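Oxidoreductase, fmn-binding (Shewanella oneidensis, PDB 4AWU) binds flavin mononucleotide and, as an Old Yellow Enzyme relative, probably reduces carbon-carbon double bonds with electrons from NADH or NADPH. Local coordinates at residues Ala30-Asp35 / Tyr68-Gly73; Pro110-Gly115 / Val131-Gly136. The protein carries 1 engineered substitution. All blocks are in the same frame, centred on the assembly; numbering follows the deposited sequence.

Contact 1 (Ala30-Asp35 / Tyr68-Gly73); sequences ASQPGD and YAWTPG. With 4CH (4-chlorophenol), chain E.
Gln32 lays its carboxamide against the five-membered end of the Trp70 indole, its CD 3.5 Å from Trp70 CD1. The two side chains cross at about a right angle, with amide and ring planes 58° apart. Two bonds within its own loop fix the amide: Gln32 NE2 gives one hydrogen to Ala30 O at 2.9 Å, almost straight at 177° and from above the carbonyl plane, and the other to Asp35 OD1 at 2.8 Å on the anti side of the carboxylate. The chain reaches both because Gln32 CG stands beside the backbone N (chi1 -55°) and bends again at the next bond, folding the side chain back over the loop. A water joins Asp35 OD1 to Trp70 N, while Asp35 OD2 is paired with Lys66.

The backbones meet at two places. Ala30 N donates to Trp70 O at 2.9 Å, and Gly73 N donates to Asp35 O at 2.9 Å; between them the Ala30 methyl packs against Pro72, CB to CB 4.1 Å. Ala69 CB lies over part of one face of the indole, and Trp70 NE1 is bound by Asp134. On the six-membered ring, Trp70 CE3 lies 3.7 Å from C6 of 4-chlorophenol, whose O7 donates to Ala69 O at 2.6 Å. Tyr68 to Thr71 form a type II beta turn, and Tyr68, Ala69 and Trp70 make one wall of a chlorophenol pocket, completed by Ser28, Phe132, Phe142 and Phe350, in an FMN-binding TIM barrel.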
loop_
_atom_site.group_PDB
_atom_site.type_symbol
_atom_site.label_atom_id
_atom_site.label_comp_id
_atom_site.label_asym_id
_atom_site.label_seq_id
_atom_site.Cartn_x
_atom_site.Cartn_y
_atom_site.Cartn_z
ATOM N N ALA A 30 -4.236 14.479 5.693
ATOM C CA ALA A 30 -5.247 14.930 4.735
ATOM C C ALA A 30 -6.067 16.068 5.315
ATOM O O ALA A 30 -6.443 16.040 6.487
ATOM C CB ALA A 30 -6.155 13.788 4.329
ATOM N N SER A 31 -6.351 17.063 4.481
ATOM C CA SER A 31 -7.099 18.236 4.911
ATOM C C SER A 31 -8.504 17.877 5.361
ATOM O O SER A 31 -9.161 17.031 4.754
ATOM C CB SER A 31 -7.166 19.253 3.777
ATOM O OG SER A 31 -5.904 19.849 3.574
ATOM N N GLN A 32 -8.954 18.533 6.426
ATOM C CA GLN A 32 -10.292 18.323 6.964
ATOM C C GLN A 32 -11.122 19.594 6.827
ATOM O O GLN A 32 -10.613 20.692 7.029
ATOM C CB GLN A 32 -10.208 17.931 8.437
ATOM C CG GLN A 32 -9.337 16.723 8.690
ATOM C CD GLN A 32 -9.876 15.490 8.012
ATOM O OE1 GLN A 32 -11.005 15.074 8.275
ATOM N NE2 GLN A 32 -9.080 14.901 7.121
ATOM N N PRO A 33 -12.408 19.448 6.476
ATOM C CA PRO A 33 -13.035 18.160 6.179
ATOM C C PRO A 33 -12.781 17.758 4.733
ATOM O O PRO A 33 -12.292 18.577 3.952
ATOM C CB PRO A 33 -14.519 18.460 6.381
ATOM C CG PRO A 33 -14.648 19.871 5.928
ATOM C CD PRO A 33 -13.372 20.557 6.358
ATOM N N GLY A 34 -13.105 16.520 4.382
ATOM C CA GLY A 34 -13.024 16.086 3.001
ATOM C C GLY A 34 -11.930 15.070 2.739
ATOM O O GLY A 34 -11.916 14.455 1.675
ATOM N N ASP A 35 -11.024 14.899 3.699
ATOM C CA ASP A 35 -9.894 13.981 3.550
ATOM C C ASP A 35 -9.174 14.203 2.228
ATOM O O ASP A 35 -9.008 13.274 1.436
ATOM C CB ASP A 35 -10.370 12.536 3.635
ATOM C CG ASP A 35 -10.994 12.215 4.968
ATOM O OD1 ASP A 35 -10.485 12.712 5.997
ATOM O OD2 ASP A 35 -11.997 11.473 4.985
ATOM N N TYR A 68 -8.826 5.062 9.136
ATOM C CA TYR A 68 -8.140 5.930 10.084
ATOM C C TYR A 68 -8.410 7.399 9.799
ATOM O O TYR A 68 -8.534 7.801 8.646
ATOM C CB TYR A 68 -6.635 5.671 10.026
ATOM C CG TYR A 68 -6.271 4.212 10.131
ATOM C CD1 TYR A 68 -6.325 3.377 9.019
ATOM C CD2 TYR A 68 -5.870 3.669 11.337
ATOM C CE1 TYR A 68 -5.994 2.046 9.114
ATOM C CE2 TYR A 68 -5.534 2.337 11.441
ATOM C CZ TYR A 68 -5.599 1.530 10.328
ATOM O OH TYR A 68 -5.266 0.200 10.421
ATOM N N ALA A 69 -8.496 8.197 10.858
ATOM C CA ALA A 69 -8.741 9.624 10.712
ATOM C C ALA A 69 -7.691 10.268 9.824
ATOM O O ALA A 69 -6.501 9.960 9.924
ATOM C CB ALA A 69 -8.756 10.309 12.072
ATOM N N TRP A 70 -8.151 11.152 8.948
ATOM C CA TRP A 70 -7.282 12.062 8.206
ATOM C C TRP A 70 -6.462 11.407 7.102
ATOM O O TRP A 70 -5.512 12.011 6.607
ATOM C CB TRP A 70 -6.330 12.787 9.155
ATOM C CG TRP A 70 -6.970 13.255 10.418
ATOM C CD1 TRP A 70 -8.240 13.731 10.573
ATOM C CD2 TRP A 70 -6.371 13.279 11.715
ATOM N NE1 TRP A 70 -8.465 14.058 11.889
ATOM C CE2 TRP A 70 -7.333 13.785 12.611
ATOM C CE3 TRP A 70 -5.114 12.923 12.207
ATOM C CZ2 TRP A 70 -7.075 13.944 13.967
ATOM C CZ3 TRP A 70 -4.862 13.081 13.551
ATOM C CH2 TRP A 70 -5.836 13.588 14.416
ATOM N N THR A 71 -6.812 10.188 6.704
ATOM C CA THR A 71 -6.160 9.595 5.539
ATOM C C THR A 71 -6.838 10.145 4.291
ATOM O O THR A 71 -8.045 10.375 4.292
ATOM C CB THR A 71 -6.200 8.053 5.562
ATOM O OG1 THR A 71 -7.556 7.592 5.567
ATOM C CG2 THR A 71 -5.483 7.526 6.792
ATOM N N PRO A 72 -6.058 10.379 3.223
ATOM C CA PRO A 72 -6.609 10.984 2.008
ATOM C C PRO A 72 -7.471 10.013 1.220
ATOM O O PRO A 72 -7.117 8.840 1.086
ATOM C CB PRO A 72 -5.359 11.330 1.201
ATOM C CG PRO A 72 -4.365 10.300 1.620
ATOM C CD PRO A 72 -4.614 10.110 3.092
ATOM N N GLY A 73 -8.586 10.501 0.693
ATOM C CA GLY A 73 -9.430 9.690 -0.160
ATOM C C GLY A 73 -9.089 9.890 -1.624
ATOM O O GLY A 73 -8.281 10.752 -1.978
HETATM CL CL9 4CH E . -1.854 8.522 15.962
HETATM C C4 4CH E . -2.785 8.414 14.512
HETATM C C5 4CH E . -3.590 9.477 14.124
HETATM C C6 4CH E . -4.318 9.393 12.945
HETATM C C1 4CH E . -4.238 8.248 12.168
HETATM O O7 4CH E . -4.936 8.177 10.986
HETATM C C2 4CH E . -3.437 7.185 12.553
HETATM C C3 4CH E . -2.707 7.269 13.729
HETATM O O HOH W 1 -10.800 12.017 8.970
#

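Contact 2 (Pro110-Gly115 / Val131-Gly136); sequences PDNIDG and VFVDNG. With 4CH (4-chlorophenol), chain E.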
loop_
_atom_site.group_PDB
_atom_site.type_symbol
_atom_site.label_atom_id
_atom_site.label_comp_id
_atom_site.label_asym_id
_atom_site.label_seq_id
_atom_site.Cartn_x
_atom_site.Cartn_y
_atom_site.Cartn_z
ATOM N N PRO A 110 -17.201 2.605 12.932
ATOM C CA PRO A 110 -18.306 3.290 12.246
ATOM C C PRO A 110 -18.102 4.801 12.122
ATOM O O PRO A 110 -18.499 5.405 11.127
ATOM C CB PRO A 110 -19.512 2.991 13.142
ATOM C CG PRO A 110 -19.171 1.722 13.828
ATOM C CD PRO A 110 -17.679 1.731 14.017
ATOM N N ASP A 111 -17.503 5.402 13.141
ATOM C CA ASP A 111 -17.208 6.833 13.135
ATOM C C ASP A 111 -16.336 7.247 11.952
ATOM O O ASP A 111 -16.414 8.385 11.495
ATOM C CB ASP A 111 -16.538 7.259 14.449
ATOM C CG ASP A 111 -17.481 7.175 15.641
ATOM O OD1 ASP A 111 -18.679 6.895 15.433
ATOM O OD2 ASP A 111 -17.027 7.400 16.783
ATOM N N ASN A 112 -15.503 6.336 11.457
ATOM C CA ASN A 112 -14.664 6.637 10.299
ATOM C C ASN A 112 -15.364 6.367 8.970
ATOM O O ASN A 112 -14.892 6.797 7.916
ATOM C CB ASN A 112 -13.355 5.842 10.352
ATOM C CG ASN A 112 -12.392 6.363 11.408
ATOM O OD1 ASN A 112 -12.499 7.505 11.860
ATOM N ND2 ASN A 112 -11.437 5.528 11.795
ATOM N N ILE A 113 -16.484 5.651 9.013
ATOM C CA ILE A 113 -17.178 5.278 7.786
ATOM C C ILE A 113 -18.658 5.659 7.806
ATOM O O ILE A 113 -19.524 4.856 7.455
ATOM C CB ILE A 113 -17.021 3.775 7.491
ATOM C CG1 ILE A 113 -17.461 2.938 8.691
ATOM C CG2 ILE A 113 -15.571 3.462 7.156
ATOM C CD1 ILE A 113 -17.599 1.465 8.378
ATOM N N ASP A 114 -18.934 6.894 8.215
ATOM C CA ASP A 114 -20.277 7.468 8.118
ATOM C C ASP A 114 -21.317 6.697 8.925
ATOM O O ASP A 114 -22.481 6.612 8.532
ATOM C CB ASP A 114 -20.713 7.541 6.651
ATOM C CG ASP A 114 -19.919 8.563 5.853
ATOM O OD1 ASP A 114 -19.284 9.441 6.474
ATOM O OD2 ASP A 114 -19.942 8.497 4.604
ATOM N N GLY A 115 -20.896 6.143 10.056
ATOM C CA GLY A 115 -21.800 5.427 10.938
ATOM C C GLY A 115 -22.157 4.037 10.443
ATOM O O GLY A 115 -22.953 3.334 11.065
ATOM N N VAL A 131 -8.161 1.279 15.612
ATOM C CA VAL A 131 -7.966 2.327 14.624
ATOM C C VAL A 131 -8.069 3.677 15.323
ATOM O O VAL A 131 -8.458 3.751 16.488
ATOM C CB VAL A 131 -8.986 2.244 13.475
ATOM C CG1 VAL A 131 -8.762 0.976 12.670
ATOM C CG2 VAL A 131 -10.414 2.313 14.007
ATOM N N PHE A 132 -7.714 4.739 14.615
ATOM C CA PHE A 132 -7.722 6.072 15.196
ATOM C C PHE A 132 -8.953 6.822 14.713
ATOM O O PHE A 132 -9.265 6.808 13.524
ATOM C CB PHE A 132 -6.447 6.819 14.806
ATOM C CG PHE A 132 -6.280 8.143 15.498
ATOM C CD1 PHE A 132 -6.872 9.281 14.984
ATOM C CD2 PHE A 132 -5.528 8.248 16.654
ATOM C CE1 PHE A 132 -6.722 10.502 15.611
ATOM C CE2 PHE A 132 -5.371 9.470 17.288
ATOM C CZ PHE A 132 -5.969 10.596 16.766
ATOM N N VAL A 133 -9.659 7.464 15.640
ATOM C CA VAL A 133 -10.884 8.181 15.303
ATOM C C VAL A 133 -10.846 9.629 15.769
ATOM O O VAL A 133 -10.379 9.929 16.866
ATOM C CB VAL A 133 -12.123 7.502 15.923
ATOM C CG1 VAL A 133 -13.338 8.423 15.851
ATOM C CG2 VAL A 133 -12.408 6.185 15.220
ATOM N N ASP A 134 -11.341 10.517 14.911
ATOM C CA ASP A 134 -11.562 11.917 15.250
ATOM C C ASP A 134 -12.968 12.296 14.796
ATOM O O ASP A 134 -13.150 12.898 13.737
ATOM C CB ASP A 134 -10.528 12.808 14.560
ATOM C CG ASP A 134 -10.866 14.287 14.664
ATOM O OD1 ASP A 134 -11.552 14.673 15.634
ATOM O OD2 ASP A 134 -10.448 15.062 13.777
ATOM N N ASN A 135 -13.963 11.931 15.600
ATOM C CA ASN A 135 -15.361 12.072 15.204
ATOM C C ASN A 135 -15.926 13.474 15.424
ATOM O O ASN A 135 -17.081 13.740 15.088
ATOM C CB ASN A 135 -16.227 11.039 15.933
ATOM C CG ASN A 135 -16.215 11.221 17.439
ATOM O OD1 ASN A 135 -16.048 12.331 17.943
ATOM N ND2 ASN A 135 -16.389 10.125 18.166
ATOM N N GLY A 136 -15.117 14.363 15.990
ATOM C CA GLY A 136 -15.524 15.744 16.184
ATOM C C GLY A 136 -16.103 16.017 17.558
ATOM O O GLY A 136 -16.115 17.160 18.015
HETATM CL CL9 4CH E . -1.854 8.522 15.962
HETATM C C4 4CH E . -2.785 8.414 14.512
HETATM C C5 4CH E . -3.590 9.477 14.124
HETATM C C6 4CH E . -4.318 9.393 12.945
HETATM C C1 4CH E . -4.238 8.248 12.168
HETATM O O7 4CH E . -4.936 8.177 10.986
HETATM C C2 4CH E . -3.437 7.185 12.553
HETATM C C3 4CH E . -2.707 7.269 13.729
HETATM O O HOH W 2 -12.271 9.934 12.368
#
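In the excursion that follows the third strand of the TIM barrel, a beta hairpin made by strands 130-133 and 141-144 is braced by a short 3-10 turn, which brings Asn112 and Asp111 against Phe132, Val133 and Asn135. Asn112 points its ND2 at the strand and donates to Phe132 O at 3.1 Å, the donor 40° above the carbonyl plane. A water links Asn112 OD1 to Asp134 N, and Val133 CG2 packs 3.6 Å from the same OD1. The Phe132 oxygen also accepts from the backbone of Ala69. Val133 CG1, by contrast, rests on Asp111 CB at 3.7 Å.

Farther along, Asp111 and Asn135 run side by side. Asn135 OD1 takes the amides of Ser137 and Asp138, which probably holds its carboxamide so that ND2 reaches Asp111 OD2 at 3.1 Å, nearly straight (174°) but from above the carboxylate plane.

On the other side of the strand, with Phe132 CG anti to the backbone N (chi1 -173°), the ring is carried to the ligand, lying nearly parallel to 4-chlorophenol. With an alanine in place of Phe132, that face of the ligand is likely to lose its aromatic cover and a gap to open beside Trp70 and Phe142. The rings form an offset (parallel-displaced) stack: chlorophenol C5 sits 3.2 Å above the Phe132 plane, over its centre, and C6 is 3.3 Å from Phe132 CD1.

Read from the N terminus, the chain leaves barrel strand 20-22, passes through 30-35, makes helix 39-47 and strand 53-60, and returns at 68-73, where contact 1 closes a loop of 32 intervening residues. It then runs through helix 77-93 and the third barrel strand, 96-102, before contact 2 joins 110-115 to 131-136 around only 15 residues, including strand 119-120. The two closures follow in series, neither nested nor crossed. They are nevertheless neighbours, with centres 11 Å apart: Tyr68 packs on Val131, and both contacts touch one chlorophenol. Contact 1 joins the loops after the first and second barrel strands; contact 2 closes the excursion after the third on its own hairpin.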